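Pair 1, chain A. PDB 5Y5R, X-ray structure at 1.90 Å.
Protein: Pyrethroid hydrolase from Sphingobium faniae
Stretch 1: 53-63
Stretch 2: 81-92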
# COMPACT_ATOMS: atom_id res chain seq x y z
N ASP A 53 10.25 6.51 -12.97
CA ASP A 53 8.92 6.04 -13.36
C ASP A 53 8.60 4.83 -12.48
O ASP A 53 9.35 4.51 -11.55
CB ASP A 53 8.84 5.78 -14.87
CG ASP A 53 9.81 4.71 -15.35
OD1 ASP A 53 10.45 4.04 -14.51
OD2 ASP A 53 9.92 4.53 -16.59
N MSE A 54 7.49 4.17 -12.75
CA MSE A 54 7.04 3.12 -11.85
C MSE A 54 7.92 1.88 -11.89
O MSE A 54 8.11 1.24 -10.87
CB MSE A 54 5.60 2.73 -12.15
CG MSE A 54 4.61 3.79 -11.64
SE MSE A 54 4.57 3.89 -9.69
CE MSE A 54 3.38 2.32 -9.33
N GLU A 55 8.39 1.54 -13.09
CA GLU A 55 9.32 0.43 -13.20
C GLU A 55 10.51 0.66 -12.28
O GLU A 55 10.99 -0.27 -11.63
CB GLU A 55 9.82 0.28 -14.65
CG GLU A 55 10.77 -0.93 -14.87
CD GLU A 55 12.18 -0.71 -14.33
OE1 GLU A 55 12.61 0.46 -14.27
OE2 GLU A 55 12.84 -1.70 -13.88
N HIS A 56 10.96 1.91 -12.21
CA HIS A 56 12.05 2.30 -11.32
C HIS A 56 11.61 2.27 -9.86
O HIS A 56 12.34 1.78 -9.00
CB HIS A 56 12.54 3.70 -11.68
CG HIS A 56 13.74 4.13 -10.89
ND1 HIS A 56 14.03 5.45 -10.65
CD2 HIS A 56 14.73 3.41 -10.31
CE1 HIS A 56 15.14 5.53 -9.94
NE2 HIS A 56 15.59 4.31 -9.72
N TYR A 57 10.45 2.88 -9.58
CA TYR A 57 9.92 2.93 -8.21
C TYR A 57 9.77 1.53 -7.62
O TYR A 57 10.09 1.31 -6.45
CB TYR A 57 8.56 3.67 -8.21
CG TYR A 57 8.06 4.14 -6.85
CD1 TYR A 57 8.83 4.98 -6.05
CD2 TYR A 57 6.78 3.81 -6.39
CE1 TYR A 57 8.39 5.41 -4.84
CE2 TYR A 57 6.33 4.27 -5.15
CZ TYR A 57 7.14 5.05 -4.38
OH TYR A 57 6.69 5.54 -3.16
N THR A 58 9.27 0.58 -8.42
CA THR A 58 8.90 -0.73 -7.90
C THR A 58 10.03 -1.75 -8.05
O THR A 58 9.83 -2.94 -7.76
CB THR A 58 7.65 -1.25 -8.62
OG1 THR A 58 7.78 -1.14 -10.05
CG2 THR A 58 6.46 -0.40 -8.22
N ARG A 59 11.22 -1.31 -8.45
CA ARG A 59 12.27 -2.27 -8.80
C ARG A 59 12.81 -3.04 -7.60
O ARG A 59 13.15 -4.23 -7.76
CB ARG A 59 13.40 -1.53 -9.54
CG ARG A 59 14.47 -2.43 -10.16
CD ARG A 59 15.11 -1.75 -11.36
NE ARG A 59 15.94 -0.57 -11.06
CZ ARG A 59 16.19 0.39 -11.94
NH1 ARG A 59 15.64 0.34 -13.17
NH2 ARG A 59 16.95 1.43 -11.61
N PRO A 60 12.84 -2.49 -6.39
CA PRO A 60 13.20 -3.33 -5.24
C PRO A 60 12.29 -4.54 -5.05
O PRO A 60 12.75 -5.54 -4.50
CB PRO A 60 13.13 -2.36 -4.06
CG PRO A 60 13.43 -1.04 -4.64
CD PRO A 60 12.90 -1.05 -6.04
N VAL A 61 11.01 -4.46 -5.42
CA VAL A 61 10.15 -5.64 -5.31
C VAL A 61 10.38 -6.59 -6.47
O VAL A 61 10.49 -7.81 -6.27
CB VAL A 61 8.68 -5.21 -5.25
CG1 VAL A 61 7.77 -6.44 -5.34
CG2 VAL A 61 8.45 -4.39 -3.99
N ALA A 62 10.54 -6.06 -7.68
CA ALA A 62 10.80 -6.91 -8.83
C ALA A 62 12.06 -7.73 -8.57
O ALA A 62 12.12 -8.91 -8.94
CB ALA A 62 10.95 -6.08 -10.10
N ASP A 63 13.05 -7.12 -7.91
CA ASP A 63 14.25 -7.84 -7.49
C ASP A 63 13.90 -9.01 -6.57
O ASP A 63 14.43 -10.11 -6.73
CB ASP A 63 15.22 -6.91 -6.77
CG ASP A 63 15.70 -5.74 -7.63
OD1 ASP A 63 15.66 -5.82 -8.89
OD2 ASP A 63 16.16 -4.74 -7.04
N GLY A 81 -0.87 0.39 -2.98
CA GLY A 81 -1.66 -0.41 -3.91
C GLY A 81 -1.36 -0.10 -5.37
O GLY A 81 -1.46 -0.99 -6.22
N ALA A 82 -1.00 1.16 -5.68
CA ALA A 82 -0.63 1.50 -7.05
C ALA A 82 0.56 0.66 -7.51
O ALA A 82 0.62 0.24 -8.67
CB ALA A 82 -0.33 2.99 -7.18
N SER A 83 1.50 0.40 -6.60
CA SER A 83 2.66 -0.41 -6.93
C SER A 83 2.30 -1.89 -7.17
O SER A 83 2.86 -2.53 -8.07
CB SER A 83 3.69 -0.27 -5.81
OG SER A 83 4.20 1.06 -5.79
N ILE A 84 1.43 -2.47 -6.33
CA ILE A 84 1.17 -3.91 -6.49
C ILE A 84 0.37 -4.16 -7.75
O ILE A 84 0.45 -5.24 -8.33
CB ILE A 84 0.46 -4.54 -5.27
CG1 ILE A 84 -1.04 -4.27 -5.29
CG2 ILE A 84 1.10 -4.11 -3.96
CD1 ILE A 84 -1.79 -5.10 -4.27
N SER A 85 -0.49 -3.21 -8.16
CA SER A 85 -1.16 -3.32 -9.45
C SER A 85 -0.16 -3.22 -10.60
O SER A 85 -0.25 -3.94 -11.60
CB SER A 85 -2.23 -2.24 -9.55
OG SER A 85 -3.22 -2.38 -8.54
N TRP A 86 0.78 -2.28 -10.52
CA TRP A 86 1.76 -2.17 -11.58
C TRP A 86 2.62 -3.43 -11.65
O TRP A 86 2.81 -4.00 -12.73
CB TRP A 86 2.62 -0.92 -11.36
CG TRP A 86 3.41 -0.54 -12.56
CD1 TRP A 86 3.11 0.42 -13.47
CD2 TRP A 86 4.65 -1.12 -12.97
NE1 TRP A 86 4.09 0.49 -14.43
CE2 TRP A 86 5.05 -0.46 -14.15
CE3 TRP A 86 5.47 -2.13 -12.46
CZ2 TRP A 86 6.22 -0.78 -14.82
CZ3 TRP A 86 6.65 -2.45 -13.13
CH2 TRP A 86 7.00 -1.77 -14.29
N LEU A 87 3.08 -3.91 -10.50
CA LEU A 87 3.90 -5.12 -10.45
C LEU A 87 3.13 -6.35 -10.92
O LEU A 87 3.68 -7.19 -11.64
CB LEU A 87 4.37 -5.34 -9.02
CG LEU A 87 5.54 -4.48 -8.56
CD1 LEU A 87 5.55 -4.37 -7.03
CD2 LEU A 87 6.80 -5.10 -9.05
N ALA A 88 1.85 -6.44 -10.58
CA ALA A 88 1.11 -7.64 -10.95
C ALA A 88 1.10 -7.78 -12.46
O ALA A 88 1.30 -8.88 -12.99
CB ALA A 88 -0.32 -7.56 -10.40
N GLN A 89 1.00 -6.65 -13.16
CA GLN A 89 0.90 -6.65 -14.61
C GLN A 89 2.20 -7.09 -15.25
O GLN A 89 2.18 -7.77 -16.28
CB GLN A 89 0.45 -5.27 -15.10
CG GLN A 89 0.55 -5.02 -16.60
CD GLN A 89 -0.25 -6.02 -17.38
OE1 GLN A 89 -1.24 -6.53 -16.88
NE2 GLN A 89 0.14 -6.27 -18.62
N HIS A 90 3.34 -6.72 -14.67
CA HIS A 90 4.61 -7.04 -15.30
C HIS A 90 5.22 -8.33 -14.78
O HIS A 90 6.08 -8.91 -15.46
CB HIS A 90 5.60 -5.89 -15.14
CG HIS A 90 5.17 -4.63 -15.84
ND1 HIS A 90 4.19 -3.79 -15.35
CD2 HIS A 90 5.54 -4.10 -17.04
CE1 HIS A 90 3.99 -2.79 -16.20
NE2 HIS A 90 4.80 -2.96 -17.22
N HIS A 91 4.76 -8.84 -13.63
CA HIS A 91 5.23 -10.12 -13.11
C HIS A 91 4.06 -11.03 -12.75
O HIS A 91 4.03 -11.62 -11.67
CB HIS A 91 6.11 -9.87 -11.88
CG HIS A 91 7.22 -8.90 -12.13
ND1 HIS A 91 8.41 -9.27 -12.70
CD2 HIS A 91 7.32 -7.58 -11.86
CE1 HIS A 91 9.20 -8.21 -12.79
NE2 HIS A 91 8.56 -7.17 -12.28
N PRO A 92 3.07 -11.18 -13.64
CA PRO A 92 1.89 -11.97 -13.27
C PRO A 92 2.24 -13.40 -13.02
O PRO A 92 1.47 -14.10 -12.35
CB PRO A 92 0.98 -11.82 -14.49
CG PRO A 92 1.90 -11.69 -15.60
CD PRO A 92 3.02 -10.82 -15.07

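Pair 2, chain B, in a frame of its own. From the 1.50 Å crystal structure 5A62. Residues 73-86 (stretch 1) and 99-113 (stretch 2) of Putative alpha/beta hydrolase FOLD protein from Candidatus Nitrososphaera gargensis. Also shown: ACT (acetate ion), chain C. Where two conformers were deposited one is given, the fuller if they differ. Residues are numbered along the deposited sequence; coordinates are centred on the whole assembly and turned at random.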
# COMPACT_ATOMS: atom_id res chain seq x y z
N THR B 73 -2.54 -5.96 1.35
CA THR B 73 -1.46 -5.84 2.33
C THR B 73 -0.68 -7.12 2.33
O THR B 73 -1.09 -8.18 1.81
CB THR B 73 -1.95 -5.58 3.73
OG1 THR B 73 -2.70 -6.74 4.19
CG2 THR B 73 -2.83 -4.35 3.77
N MET B 74 0.49 -7.09 2.95
CA MET B 74 1.23 -8.31 3.13
C MET B 74 0.42 -9.39 3.81
O MET B 74 0.54 -10.57 3.46
CB MET B 74 2.51 -8.09 3.96
CG MET B 74 3.64 -7.29 3.33
SD MET B 74 4.11 -7.81 1.67
CE MET B 74 4.65 -9.41 2.05
N GLN B 75 -0.40 -9.02 4.78
CA GLN B 75 -1.25 -10.02 5.41
C GLN B 75 -2.09 -10.80 4.48
O GLN B 75 -2.30 -12.01 4.63
CB GLN B 75 -2.08 -9.36 6.49
CG GLN B 75 -2.86 -10.36 7.31
CD GLN B 75 -1.93 -11.29 8.07
OE1 GLN B 75 -0.95 -10.83 8.68
NE2 GLN B 75 -2.21 -12.57 8.02
N ASP B 76 -2.58 -10.16 3.42
CA ASP B 76 -3.35 -10.83 2.40
C ASP B 76 -2.53 -11.89 1.70
O ASP B 76 -3.05 -12.95 1.39
CB ASP B 76 -3.95 -9.84 1.43
CG ASP B 76 -4.96 -8.96 2.10
OD1 ASP B 76 -5.95 -9.50 2.68
OD2 ASP B 76 -4.85 -7.71 2.01
N LEU B 77 -1.29 -11.61 1.40
CA LEU B 77 -0.40 -12.60 0.80
C LEU B 77 -0.13 -13.77 1.77
O LEU B 77 -0.03 -14.92 1.36
CB LEU B 77 0.95 -12.01 0.37
CG LEU B 77 0.85 -10.95 -0.71
CD1 LEU B 77 2.22 -10.48 -1.11
CD2 LEU B 77 0.10 -11.39 -1.96
N ILE B 78 -0.05 -13.50 3.03
CA ILE B 78 0.16 -14.59 4.00
C ILE B 78 -1.06 -15.45 4.02
O ILE B 78 -0.95 -16.68 4.04
CB ILE B 78 0.48 -14.03 5.40
CG1 ILE B 78 1.54 -12.95 5.43
CG2 ILE B 78 0.85 -15.19 6.34
CD1 ILE B 78 2.75 -13.21 4.56
N ASP B 79 -2.23 -14.83 4.00
CA ASP B 79 -3.48 -15.59 3.99
C ASP B 79 -3.59 -16.41 2.70
O ASP B 79 -4.04 -17.57 2.77
CB ASP B 79 -4.65 -14.65 4.15
CG ASP B 79 -4.70 -13.97 5.50
OD1 ASP B 79 -4.06 -14.37 6.45
OD2 ASP B 79 -5.52 -13.01 5.56
N ASP B 80 -3.14 -15.91 1.57
CA ASP B 80 -3.16 -16.72 0.34
C ASP B 80 -2.33 -17.94 0.52
O ASP B 80 -2.69 -19.05 0.07
CB ASP B 80 -2.56 -15.92 -0.85
CG ASP B 80 -3.41 -14.71 -1.30
OD1 ASP B 80 -4.64 -14.65 -0.98
OD2 ASP B 80 -2.79 -13.85 -1.97
N LEU B 81 -1.15 -17.81 1.11
CA LEU B 81 -0.25 -18.96 1.35
C LEU B 81 -0.87 -19.92 2.35
O LEU B 81 -0.79 -21.15 2.14
CB LEU B 81 1.07 -18.46 1.89
CG LEU B 81 2.10 -19.52 2.25
CD1 LEU B 81 2.41 -20.44 1.12
CD2 LEU B 81 3.38 -18.87 2.79
N ARG B 82 -1.46 -19.40 3.41
CA ARG B 82 -2.13 -20.26 4.37
C ARG B 82 -3.19 -21.09 3.71
O ARG B 82 -3.24 -22.32 3.94
CB ARG B 82 -2.71 -19.44 5.50
CG ARG B 82 -3.34 -20.30 6.58
CD ARG B 82 -4.16 -19.46 7.56
NE ARG B 82 -5.01 -18.40 6.93
CZ ARG B 82 -6.23 -18.54 6.41
NH1 ARG B 82 -6.87 -19.69 6.40
NH2 ARG B 82 -6.81 -17.47 5.85
N ARG B 83 -3.96 -20.49 2.85
CA ARG B 83 -5.04 -21.23 2.17
C ARG B 83 -4.44 -22.28 1.29
O ARG B 83 -4.97 -23.41 1.20
CB ARG B 83 -5.95 -20.28 1.40
CG ARG B 83 -6.80 -19.45 2.37
CD ARG B 83 -8.02 -18.79 1.79
NE ARG B 83 -7.59 -18.01 0.66
CZ ARG B 83 -7.13 -16.77 0.70
NH1 ARG B 83 -7.19 -16.03 1.81
NH2 ARG B 83 -6.75 -16.22 -0.46
N LEU B 84 -3.36 -21.99 0.59
CA LEU B 84 -2.75 -23.00 -0.28
C LEU B 84 -2.22 -24.19 0.53
O LEU B 84 -2.41 -25.34 0.15
CB LEU B 84 -1.61 -22.37 -1.11
CG LEU B 84 -0.85 -23.32 -2.01
CD1 LEU B 84 -1.74 -23.94 -3.08
CD2 LEU B 84 0.33 -22.59 -2.63
N LEU B 85 -1.54 -23.94 1.65
CA LEU B 85 -0.93 -25.03 2.40
C LEU B 85 -2.03 -25.81 3.10
O LEU B 85 -1.92 -27.04 3.19
CB LEU B 85 0.11 -24.48 3.39
CG LEU B 85 1.27 -23.77 2.69
CD1 LEU B 85 2.30 -23.41 3.74
CD2 LEU B 85 1.88 -24.57 1.54
N GLU B 86 -3.12 -25.20 3.51
CA GLU B 86 -4.29 -25.94 4.00
C GLU B 86 -4.87 -26.81 2.90
O GLU B 86 -5.22 -28.00 3.13
CB GLU B 86 -5.39 -25.02 4.49
CG GLU B 86 -5.14 -24.22 5.68
CD GLU B 86 -6.20 -23.13 5.91
OE1 GLU B 86 -7.14 -22.89 5.09
OE2 GLU B 86 -6.04 -22.46 6.98
N SER B 99 13.38 -12.63 -2.01
CA SER B 99 12.95 -11.22 -1.93
C SER B 99 11.62 -11.13 -1.20
O SER B 99 11.51 -11.51 -0.07
CB SER B 99 12.97 -10.55 -3.30
OG SER B 99 13.15 -9.15 -3.10
N ILE B 100 10.55 -10.66 -1.81
CA ILE B 100 9.26 -10.67 -1.14
C ILE B 100 8.87 -12.03 -0.62
O ILE B 100 8.19 -12.14 0.41
CB ILE B 100 8.10 -10.06 -2.01
CG1 ILE B 100 6.92 -9.60 -1.15
CG2 ILE B 100 7.62 -11.01 -3.08
CD1 ILE B 100 5.80 -8.91 -1.88
N GLY B 101 9.29 -13.04 -1.33
CA GLY B 101 9.04 -14.45 -0.86
C GLY B 101 9.65 -14.71 0.48
O GLY B 101 9.11 -15.45 1.30
N GLY B 102 10.77 -14.10 0.76
CA GLY B 102 11.47 -14.16 2.06
C GLY B 102 10.70 -13.46 3.15
O GLY B 102 10.51 -13.95 4.27
N ILE B 103 10.15 -12.29 2.84
CA ILE B 103 9.33 -11.59 3.74
C ILE B 103 8.05 -12.40 4.09
O ILE B 103 7.64 -12.56 5.25
CB ILE B 103 8.95 -10.21 3.13
CG1 ILE B 103 10.20 -9.60 2.44
CG2 ILE B 103 8.43 -9.47 4.30
CD1 ILE B 103 10.04 -8.19 1.85
N ILE B 104 7.40 -12.91 3.05
CA ILE B 104 6.24 -13.72 3.22
C ILE B 104 6.58 -14.93 4.15
O ILE B 104 5.80 -15.23 5.03
CB ILE B 104 5.70 -14.20 1.86
CG1 ILE B 104 5.11 -12.98 1.11
CG2 ILE B 104 4.69 -15.33 2.03
CD1 ILE B 104 4.90 -13.25 -0.37
N SER B 105 7.71 -15.60 3.88
CA SER B 105 8.07 -16.76 4.69
C SER B 105 8.21 -16.38 6.13
O SER B 105 7.80 -17.16 7.02
CB SER B 105 9.32 -17.46 4.20
OG SER B 105 10.54 -16.76 4.43
N SER B 106 8.80 -15.20 6.40
CA SER B 106 9.00 -14.79 7.76
C SER B 106 7.69 -14.49 8.50
O SER B 106 7.49 -14.89 9.65
CB SER B 106 10.00 -13.65 7.78
OG SER B 106 9.43 -12.43 7.34
N MET B 107 6.74 -13.86 7.83
CA MET B 107 5.47 -13.58 8.43
C MET B 107 4.63 -14.83 8.61
O MET B 107 3.93 -14.99 9.60
CB MET B 107 4.67 -12.58 7.54
CG MET B 107 5.27 -11.19 7.56
SD MET B 107 4.37 -10.01 6.54
CE MET B 107 2.88 -9.91 7.42
N TYR B 108 4.72 -15.79 7.71
CA TYR B 108 4.02 -17.01 7.85
C TYR B 108 4.54 -17.79 9.06
O TYR B 108 3.75 -18.25 9.85
CB TYR B 108 4.07 -17.85 6.53
CG TYR B 108 3.23 -19.08 6.59
CD1 TYR B 108 1.89 -19.07 6.26
CD2 TYR B 108 3.75 -20.26 7.05
CE1 TYR B 108 1.14 -20.22 6.39
CE2 TYR B 108 3.01 -21.41 7.10
CZ TYR B 108 1.71 -21.35 6.80
OH TYR B 108 0.95 -22.53 6.89
N ALA B 109 5.85 -17.90 9.16
CA ALA B 109 6.47 -18.56 10.32
C ALA B 109 6.08 -17.91 11.61
O ALA B 109 5.75 -18.60 12.62
CB ALA B 109 7.96 -18.59 10.18
N ALA B 110 6.01 -16.58 11.62
CA ALA B 110 5.68 -15.86 12.83
C ALA B 110 4.26 -16.15 13.23
O ALA B 110 3.95 -16.31 14.44
CB ALA B 110 5.88 -14.41 12.64
N GLN B 111 3.39 -16.24 12.25
CA GLN B 111 1.95 -16.39 12.51
C GLN B 111 1.51 -17.82 12.70
O GLN B 111 0.46 -18.05 13.37
CB GLN B 111 1.15 -15.72 11.36
CG GLN B 111 1.24 -14.26 11.39
CD GLN B 111 0.50 -13.62 10.22
OE1 GLN B 111 -0.50 -14.20 9.70
NE2 GLN B 111 1.04 -12.48 9.73
N HIS B 112 2.28 -18.77 12.21
CA HIS B 112 1.99 -20.17 12.21
C HIS B 112 3.22 -20.98 12.62
O HIS B 112 3.70 -21.82 11.86
CB HIS B 112 1.47 -20.56 10.83
CG HIS B 112 0.24 -19.82 10.41
ND1 HIS B 112 0.21 -18.84 9.45
CD2 HIS B 112 -1.04 -19.99 10.81
CE1 HIS B 112 -1.01 -18.38 9.32
NE2 HIS B 112 -1.79 -19.05 10.16
N PRO B 113 3.69 -20.77 13.84
CA PRO B 113 4.95 -21.41 14.20
C PRO B 113 4.92 -22.95 14.20
O PRO B 113 5.93 -23.56 13.86
CB PRO B 113 5.26 -20.83 15.57
CG PRO B 113 4.04 -20.17 16.02
CD PRO B 113 3.18 -19.86 14.86
C ACT C . 10.94 -7.92 -4.10
O ACT C . 11.40 -7.25 -5.06
OXT ACT C . 10.52 -9.02 -4.30
CH3 ACT C . 10.87 -7.34 -2.66
O HOH W 1 -1.66 -23.17 6.45

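What do the two contacts share? In both, a first helical segment packs across a second helix, and 14 central residues superpose with an RMSD of 0.9 Å. The second helices match most tightly, with Ser A83 on Ile B104 at 0.3 Å between CA atoms. The first segments fit less closely: pair 2 has one continuous helix, crossing its partner at -72°, whereas in pair 1 Thr A58 leaves helical geometry between two helical segments. The area buried between the stretches is 475 Å² in pair 1 and 690 Å² in pair 2.

How do the matched methionines meet the second helix? Selenomethionine Met A54 and Met B74 both point toward it with all three chi angles in the m well. Met A54 CB lies over one face of the Trp A86 ring, 3.6 Å from the centroid of the five-membered ring, and its CE reaches Ala A82 O at 3.5 Å. At the matching positions pair 2 has Met B107 and Ile B103; Met B74 CB meets Met B107 SD at 3.7 Å, while Met B74 CE packs against Ile B104 CG1, also at 3.7 Å. A flat indole and a flexible thioether thus meet the same part of the methionine.

What fills the middle? Thr A58 matches Ile B78, and Ser A83 matches Ile B104. The small pair touches through Thr A58 CG2 and Ser A83 OG at 3.6 Å, and Thr A58 OG1 turns back to donate to Met A54 O at 2.5 Å. In pair 2 the two isoleucines interlock as knobs into holes: Ile B78 sits among Ile B104, Met B107, Tyr B108 and Gln B111, and Ile B104 among Met B74, Leu B77, Ile B78 and Leu B81.

How is the next layer closed? Val A61 CG1 meets Leu A87 CD1 at 3.5 Å; at the matched positions Leu B81 CD2 meets Tyr B108 CD1 at 3.8 Å. The tyrosine reaches farther, its OH 3.5 Å from Leu B85 CD1, and a water bonded to that hydroxyl donates to Arg B82 O. Beyond it, the matched histidines nearly coincide: Ala A62 CB approaches His A91 NE2 at 3.4 Å, and Arg B82 CD approaches His B112 NE2 at 3.5 Å.

Does polar bonding join the stretches? In pair 1 no hydrogen bond crosses, and Glu A55 CB instead rests 3.5 Å from Trp A86 CH2. Its match, Gln B75, exchanges two bonds with Gln B111: Gln B111 NE2 donates to Gln B75 OE1 (2.8 Å), and Gln B75 NE2 to Gln B111 OE1 (2.9 Å).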